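Local coordinates for protein putative transcriptional regulator (Streptomyces coelicolor, PDB 2HXI) that probably binds DNA as a dimeric transcriptional regulator of the TetR family, at residues B[155-160]-B[232-237]; B[166-171]-B[221-226]; B[99-104]-B[144-149]. All blocks are in the same frame, centred on the assembly; numbering follows the deposited sequence.

Overall arrangement
All three contacts lie in the all-helical C-terminal domain, the part that in TetR-family regulators generally serves dimerisation and ligand sensing. Interactions 1 and 2 join the same two antiparallel helices, 154-173 and 219-237, with centres about 16 Å apart and nearest atoms about 7 Å apart; the chain between the segments of interaction 1 contains both segments of interaction 2. Both also touch the second subunit. Interaction 3 joins helix 98-113 to the end of helix 131-146, its centre about 9 Å from that of interaction 1, and the two touch: Glu235 OE1 makes a salt bridge of 2.7 Å to Lys99 NZ. Interactions 2 and 3 do not touch, their centres being about 18 Å apart.

Interaction 1 of 3, residues B[155-160]-B[232-237]; sequences PARYHR and AHLEAA
Arg157 reaches across to Leu234, Ala237 and His233 with the outer half of its side chain, from CD to the guanidinium. The tight part is the packing of its CD 3.7 Å from CD2 of Leu234, where the two side chains run alongside each other in opposite senses. Beside it, the single methyl of Ala237 lets the guanidinium NH2 come within 3.5 Å of CB. The axes of the two short segments pass 12.4 Å apart, a separation a long side chain can span. A bend at chi2 (-97°) turns the stem toward the partner helix, while a salt bridge from NE to Glu153 holds the charged end.

The other side is looser and wet. NH1 of Arg157 stands 3.6 Å from NE2 of His233, their planes 53° apart, and a water joins the two helices there. It lies at the edge of the imidazole, 2.9 Å from His233 NE2, and accepts a bond of 2.8 Å from Arg160 NH2 and a weak one from Arg157 NH1. Arg160 also forms a salt bridge with Glu225 of the second subunit. This antiparallel pair (166°) is consistent with the two helices each subunit gives to the intersubunit four-helix bundle usual in TetR-family dimers.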
# COMPACT_ATOMS: atom_id res chain seq x y z
N PRO B 155 15.16 -8.84 12.60
CA PRO B 155 14.18 -7.73 12.80
C PRO B 155 14.06 -6.82 11.57
O PRO B 155 12.92 -6.41 11.19
CB PRO B 155 14.77 -6.96 14.02
CG PRO B 155 15.48 -8.08 14.81
CD PRO B 155 16.19 -8.88 13.67
N ALA B 156 15.19 -6.50 10.91
CA ALA B 156 15.10 -5.65 9.72
C ALA B 156 14.38 -6.38 8.57
O ALA B 156 13.56 -5.79 7.90
CB ALA B 156 16.47 -5.21 9.28
N ARG B 157 14.69 -7.65 8.41
CA ARG B 157 14.05 -8.50 7.36
C ARG B 157 12.53 -8.62 7.60
O ARG B 157 11.70 -8.46 6.69
CB ARG B 157 14.75 -9.88 7.35
CG ARG B 157 16.30 -9.80 7.17
CD ARG B 157 16.65 -10.01 5.76
NE ARG B 157 18.08 -10.13 5.49
CZ ARG B 157 18.57 -9.88 4.27
NH1 ARG B 157 17.73 -9.56 3.31
NH2 ARG B 157 19.88 -9.97 4.01
N TYR B 158 12.17 -8.91 8.85
CA TYR B 158 10.81 -8.86 9.30
C TYR B 158 10.11 -7.54 8.94
O TYR B 158 9.05 -7.56 8.32
CB TYR B 158 10.70 -9.14 10.83
CG TYR B 158 9.31 -8.85 11.32
CD1 TYR B 158 8.33 -9.85 11.33
CD2 TYR B 158 8.95 -7.55 11.71
CE1 TYR B 158 7.05 -9.55 11.70
CE2 TYR B 158 7.70 -7.28 12.10
CZ TYR B 158 6.74 -8.27 12.07
OH TYR B 158 5.43 -7.94 12.40
N HIS B 159 10.73 -6.43 9.31
CA HIS B 159 10.14 -5.11 9.11
C HIS B 159 9.77 -4.88 7.60
O HIS B 159 8.67 -4.46 7.28
CB HIS B 159 11.15 -4.07 9.52
CG HIS B 159 10.60 -2.69 9.59
ND1 HIS B 159 9.45 -2.38 10.28
CD2 HIS B 159 11.02 -1.54 9.02
CE1 HIS B 159 9.18 -1.09 10.14
NE2 HIS B 159 10.11 -0.56 9.38
N ARG B 160 10.71 -5.15 6.71
CA ARG B 160 10.49 -4.98 5.27
C ARG B 160 9.40 -5.93 4.72
O ARG B 160 8.56 -5.55 3.86
CB ARG B 160 11.81 -5.18 4.53
CG ARG B 160 12.69 -3.91 4.71
CD ARG B 160 13.80 -3.93 3.66
NE ARG B 160 14.75 -5.00 3.90
CZ ARG B 160 15.86 -4.91 4.63
NH1 ARG B 160 16.24 -3.76 5.20
NH2 ARG B 160 16.61 -5.99 4.80
N ALA B 232 12.12 -14.77 -2.80
CA ALA B 232 13.28 -15.26 -3.58
C ALA B 232 14.48 -14.41 -3.18
O ALA B 232 15.59 -14.96 -3.10
CB ALA B 232 13.01 -15.10 -5.10
N HIS B 233 14.27 -13.13 -2.95
CA HIS B 233 15.37 -12.23 -2.48
C HIS B 233 15.89 -12.69 -1.10
O HIS B 233 17.13 -12.77 -0.84
CB HIS B 233 14.90 -10.74 -2.47
CG HIS B 233 15.37 -9.90 -1.29
ND1 HIS B 233 16.56 -9.20 -1.29
CD2 HIS B 233 14.74 -9.59 -0.13
CE1 HIS B 233 16.66 -8.52 -0.16
NE2 HIS B 233 15.58 -8.76 0.58
N LEU B 234 14.96 -13.04 -0.21
CA LEU B 234 15.38 -13.51 1.12
C LEU B 234 16.14 -14.82 0.93
O LEU B 234 17.11 -15.04 1.62
CB LEU B 234 14.22 -13.74 2.10
CG LEU B 234 13.52 -12.41 2.41
CD1 LEU B 234 12.23 -12.74 3.19
CD2 LEU B 234 14.44 -11.51 3.19
N GLU B 235 15.69 -15.67 -0.02
CA GLU B 235 16.30 -16.98 -0.13
C GLU B 235 17.73 -16.77 -0.65
O GLU B 235 18.68 -17.44 -0.22
CB GLU B 235 15.51 -17.88 -1.08
CG GLU B 235 16.19 -19.26 -1.23
CD GLU B 235 15.33 -20.32 -1.84
OE1 GLU B 235 14.22 -20.07 -2.32
OE2 GLU B 235 15.81 -21.45 -1.91
N ALA B 236 17.87 -15.88 -1.62
CA ALA B 236 19.21 -15.55 -2.15
C ALA B 236 20.15 -15.00 -1.08
O ALA B 236 21.35 -15.25 -1.17
CB ALA B 236 19.10 -14.54 -3.30
N ALA B 237 19.64 -14.24 -0.11
CA ALA B 237 20.42 -13.72 1.03
C ALA B 237 20.74 -14.80 2.10
O ALA B 237 21.70 -14.65 2.85
CB ALA B 237 19.67 -12.59 1.68
O HOH W 1 15.11 -7.76 3.24

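Interaction 2 of 3, residues B[166-171]-B[221-226]; sequences SSLITA and AAFEEI
Phe223 has its CG anti to the backbone N (chi1 -177°), which carries the ring across to Leu168 and Ile169 on helix 154-173. Leu168 has its CG anti to the carbonyl carbon instead (chi1 -71°), and its two methyls extend toward Ile226. The nearest CA atoms of the segments, those of Leu168 and Phe223, are 6.8 Å apart, and the two segments run nearly antiparallel, 172°.

Leu168 meets the ring at its edge, near the ring plane, with CB 3.9 Å from Phe223 CD1. Its CD1 lies between that same ring carbon, at 4.0 Å, and the CG2 branch of Ile226, at 3.8 Å. The other methyl, CD2, approaches CD1 at the end of the longer Ile226 branch, so the forked leucine meets both arms of the isoleucine. From the next residue, Ile169, CG1 comes within 4.0 Å of Phe223 CE1. Adjacent ring carbons CD1 and CE1 thus meet two successive residues, while the branched side chains offer several carbons to the ring and to each other.

Phe223 also packs on Leu107 and Arg110 of helix 98-113, and Ile169 on Leu109 and Phe113 of that helix and on Trp123. Leu168 touches Ser167 of the second subunit, placing the contact close to the dimer interface.

All four touching residues are buried and every contact between them is apolar, at van der Waals distances; cohesion across these two segments therefore rests on dispersion and the exclusion of water rather than on directional bonds.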
# COMPACT_ATOMS: atom_id res chain seq x y z
N SER B 166 1.56 -5.70 4.23
CA SER B 166 0.58 -4.68 4.66
C SER B 166 0.31 -3.61 3.64
O SER B 166 -0.85 -3.24 3.40
CB SER B 166 0.98 -4.14 6.04
OG SER B 166 2.12 -3.29 5.97
N SER B 167 1.36 -3.13 2.98
CA SER B 167 1.21 -2.07 1.98
C SER B 167 0.36 -2.58 0.85
O SER B 167 -0.51 -1.84 0.39
CB SER B 167 2.53 -1.64 1.40
OG SER B 167 3.25 -0.86 2.39
N LEU B 168 0.59 -3.82 0.41
CA LEU B 168 -0.16 -4.39 -0.72
C LEU B 168 -1.63 -4.60 -0.33
O LEU B 168 -2.56 -4.33 -1.14
CB LEU B 168 0.44 -5.72 -1.14
CG LEU B 168 1.81 -5.62 -1.85
CD1 LEU B 168 2.48 -6.99 -1.96
CD2 LEU B 168 1.69 -4.84 -3.24
N ILE B 169 -1.83 -5.03 0.91
CA ILE B 169 -3.20 -5.29 1.42
C ILE B 169 -3.96 -3.97 1.57
O ILE B 169 -5.11 -3.89 1.11
CB ILE B 169 -3.19 -6.13 2.74
CG1 ILE B 169 -2.72 -7.57 2.45
CG2 ILE B 169 -4.64 -6.15 3.36
CD1 ILE B 169 -2.42 -8.45 3.74
N THR B 170 -3.36 -2.94 2.15
CA THR B 170 -4.06 -1.66 2.27
C THR B 170 -4.40 -1.04 0.90
O THR B 170 -5.51 -0.53 0.69
CB THR B 170 -3.37 -0.68 3.22
OG1 THR B 170 -2.14 -0.25 2.70
CG2 THR B 170 -3.03 -1.33 4.52
N ALA B 171 -3.46 -1.12 -0.05
CA ALA B 171 -3.69 -0.55 -1.36
C ALA B 171 -4.81 -1.23 -2.11
O ALA B 171 -5.59 -0.57 -2.81
CB ALA B 171 -2.40 -0.55 -2.20
N ALA B 221 -3.24 -12.00 -8.21
CA ALA B 221 -2.05 -12.55 -8.86
C ALA B 221 -0.83 -11.67 -8.61
O ALA B 221 0.31 -12.19 -8.37
CB ALA B 221 -2.29 -12.73 -10.42
N ALA B 222 -1.04 -10.35 -8.73
CA ALA B 222 0.06 -9.38 -8.50
C ALA B 222 0.57 -9.59 -7.06
O ALA B 222 1.78 -9.72 -6.87
CB ALA B 222 -0.39 -7.98 -8.66
N PHE B 223 -0.35 -9.67 -6.07
CA PHE B 223 0.08 -9.95 -4.66
C PHE B 223 1.03 -11.16 -4.58
O PHE B 223 2.13 -11.10 -4.03
CB PHE B 223 -1.14 -10.27 -3.80
CG PHE B 223 -0.79 -10.49 -2.31
CD1 PHE B 223 -0.70 -9.39 -1.47
CD2 PHE B 223 -0.68 -11.78 -1.80
CE1 PHE B 223 -0.43 -9.55 -0.11
CE2 PHE B 223 -0.45 -11.95 -0.46
CZ PHE B 223 -0.31 -10.83 0.37
N GLU B 224 0.58 -12.29 -5.11
CA GLU B 224 1.37 -13.49 -5.03
C GLU B 224 2.73 -13.40 -5.73
O GLU B 224 3.75 -13.89 -5.22
CB GLU B 224 0.52 -14.63 -5.59
CG GLU B 224 -0.61 -14.95 -4.59
CD GLU B 224 -1.49 -16.09 -5.05
OE1 GLU B 224 -0.94 -17.11 -5.50
OE2 GLU B 224 -2.74 -15.95 -4.90
N GLU B 225 2.77 -12.75 -6.89
CA GLU B 225 4.01 -12.65 -7.68
C GLU B 225 5.02 -11.68 -7.06
O GLU B 225 6.25 -11.92 -7.07
CB GLU B 225 3.70 -12.26 -9.13
CG GLU B 225 3.01 -13.40 -9.90
CD GLU B 225 2.44 -12.94 -11.25
OE1 GLU B 225 3.03 -12.04 -11.85
OE2 GLU B 225 1.39 -13.53 -11.66
N ILE B 226 4.50 -10.64 -6.48
CA ILE B 226 5.36 -9.64 -5.83
C ILE B 226 5.89 -10.27 -4.54
O ILE B 226 7.08 -10.11 -4.17
CB ILE B 226 4.55 -8.34 -5.56
CG1 ILE B 226 4.23 -7.56 -6.87
CG2 ILE B 226 5.28 -7.44 -4.55
CD1 ILE B 226 3.11 -6.56 -6.69

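Interaction 3 of 3, residues B[99-104]-B[144-149]; sequences KQRLTA and LRASGL
Leu102 and Leu144 supply the apolar part of the contact, methyl to methyl, with Leu102 CD1 4.0 Å from Leu144 CD2. The two side chains cross at about a right angle. Leucine suits both places because its forked end can meet the opposite helix while the rest of the side chain stays among buried neighbours.

The second contact is made by a charged group beside a methyl. Arg101 NH1 lies 4.0 Å from CB of Ala146, brought there by a bend at chi3 (66°). The charge is met by Glu139, whose carboxylate takes a salt bridge from Arg101 NE, so the guanidinium is held against helix 131-146 while its NH1 touches the alanine methyl.

Hydrogen bonds shape each segment separately. Ser147 OG donates to Leu144 O at 2.6 Å and accepts from Leu149 N at 3.1 Å, the latter an ST turn with an N-H...O angle of 165°. Gly148, between Ser147 and Leu149, has positive phi (88°), where a side chain would collide with the preceding carbonyl oxygen. On the other segment, Lys99 O accepts two hydrogen bonds from Thr103, one from OG1 and one from N, arriving on opposite sides of the carbonyl plane.

Among the neighbouring helices, Leu231 of helix 219-237 packs on Leu102, Leu234 of the same helix packs on Leu144, and helix 154-173 adds Leu161 against Leu102 and Tyr158 against Leu144, making this a meeting point of four helices.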
# COMPACT_ATOMS: atom_id res chain seq x y z
N LYS B 99 9.58 -20.71 3.20
CA LYS B 99 8.97 -19.86 2.18
C LYS B 99 7.48 -20.19 2.06
O LYS B 99 6.65 -19.28 1.92
CB LYS B 99 9.75 -20.03 0.86
CG LYS B 99 10.98 -19.18 0.80
CD LYS B 99 11.70 -19.22 -0.59
CE LYS B 99 10.93 -18.70 -1.74
NZ LYS B 99 11.76 -19.13 -3.00
N GLN B 100 7.12 -21.48 2.17
CA GLN B 100 5.71 -21.88 2.11
C GLN B 100 4.94 -21.29 3.32
O GLN B 100 3.79 -20.78 3.17
CB GLN B 100 5.62 -23.37 2.16
CG GLN B 100 6.09 -23.93 0.82
CD GLN B 100 5.97 -25.43 0.77
OE1 GLN B 100 6.57 -26.15 1.60
NE2 GLN B 100 5.15 -25.92 -0.18
N ARG B 101 5.61 -21.26 4.47
CA ARG B 101 5.02 -20.76 5.73
C ARG B 101 4.80 -19.25 5.63
O ARG B 101 3.67 -18.75 5.92
CB ARG B 101 5.98 -21.08 6.91
CG ARG B 101 5.97 -22.58 7.26
CD ARG B 101 7.12 -22.93 8.22
NE ARG B 101 6.96 -22.30 9.52
CZ ARG B 101 7.87 -22.38 10.50
NH1 ARG B 101 9.01 -23.04 10.26
NH2 ARG B 101 7.63 -21.82 11.69
N LEU B 102 5.78 -18.52 5.12
CA LEU B 102 5.62 -17.06 5.02
C LEU B 102 4.53 -16.73 4.01
O LEU B 102 3.75 -15.83 4.23
CB LEU B 102 6.97 -16.40 4.60
CG LEU B 102 8.09 -16.43 5.66
CD1 LEU B 102 9.37 -15.80 5.04
CD2 LEU B 102 7.57 -15.68 6.95
N THR B 103 4.44 -17.55 2.95
CA THR B 103 3.43 -17.33 1.88
C THR B 103 2.05 -17.61 2.45
O THR B 103 1.12 -16.83 2.24
CB THR B 103 3.75 -18.22 0.63
OG1 THR B 103 5.06 -17.86 0.14
CG2 THR B 103 2.71 -17.94 -0.45
N ALA B 104 1.95 -18.70 3.21
CA ALA B 104 0.68 -19.06 3.85
C ALA B 104 0.16 -17.98 4.80
O ALA B 104 -1.04 -17.66 4.80
CB ALA B 104 0.78 -20.48 4.50
N LEU B 144 11.55 -17.01 9.43
CA LEU B 144 12.80 -16.31 9.09
C LEU B 144 14.01 -17.02 9.77
O LEU B 144 15.07 -17.19 9.15
CB LEU B 144 12.72 -14.85 9.52
CG LEU B 144 11.76 -14.02 8.57
CD1 LEU B 144 11.48 -12.60 9.15
CD2 LEU B 144 12.33 -13.94 7.05
N ARG B 145 13.85 -17.47 11.03
CA ARG B 145 14.94 -18.25 11.62
C ARG B 145 15.19 -19.52 10.87
O ARG B 145 16.32 -19.91 10.68
CB ARG B 145 14.68 -18.59 13.11
CG ARG B 145 14.96 -17.35 13.97
CD ARG B 145 14.83 -17.69 15.48
NE ARG B 145 15.75 -16.86 16.29
CZ ARG B 145 15.74 -16.84 17.64
NH1 ARG B 145 14.87 -17.54 18.30
NH2 ARG B 145 16.59 -16.07 18.28
N ALA B 146 14.08 -20.17 10.48
CA ALA B 146 14.18 -21.44 9.74
C ALA B 146 14.95 -21.35 8.43
O ALA B 146 15.61 -22.33 8.04
CB ALA B 146 12.83 -22.01 9.48
N SER B 147 14.90 -20.18 7.82
CA SER B 147 15.61 -19.90 6.55
C SER B 147 17.12 -19.97 6.73
O SER B 147 17.86 -20.08 5.74
CB SER B 147 15.22 -18.51 6.02
OG SER B 147 15.90 -17.45 6.69
N GLY B 148 17.60 -19.84 7.97
CA GLY B 148 19.05 -19.58 8.16
C GLY B 148 19.59 -18.15 8.17
O GLY B 148 20.78 -17.94 8.41
N LEU B 149 18.74 -17.17 7.85
CA LEU B 149 19.13 -15.77 7.89
C LEU B 149 19.72 -15.48 9.28
O LEU B 149 19.26 -16.07 10.28
CB LEU B 149 17.91 -14.89 7.61
CG LEU B 149 17.44 -14.92 6.14
CD1 LEU B 149 16.16 -14.17 6.11
CD2 LEU B 149 18.49 -14.25 5.29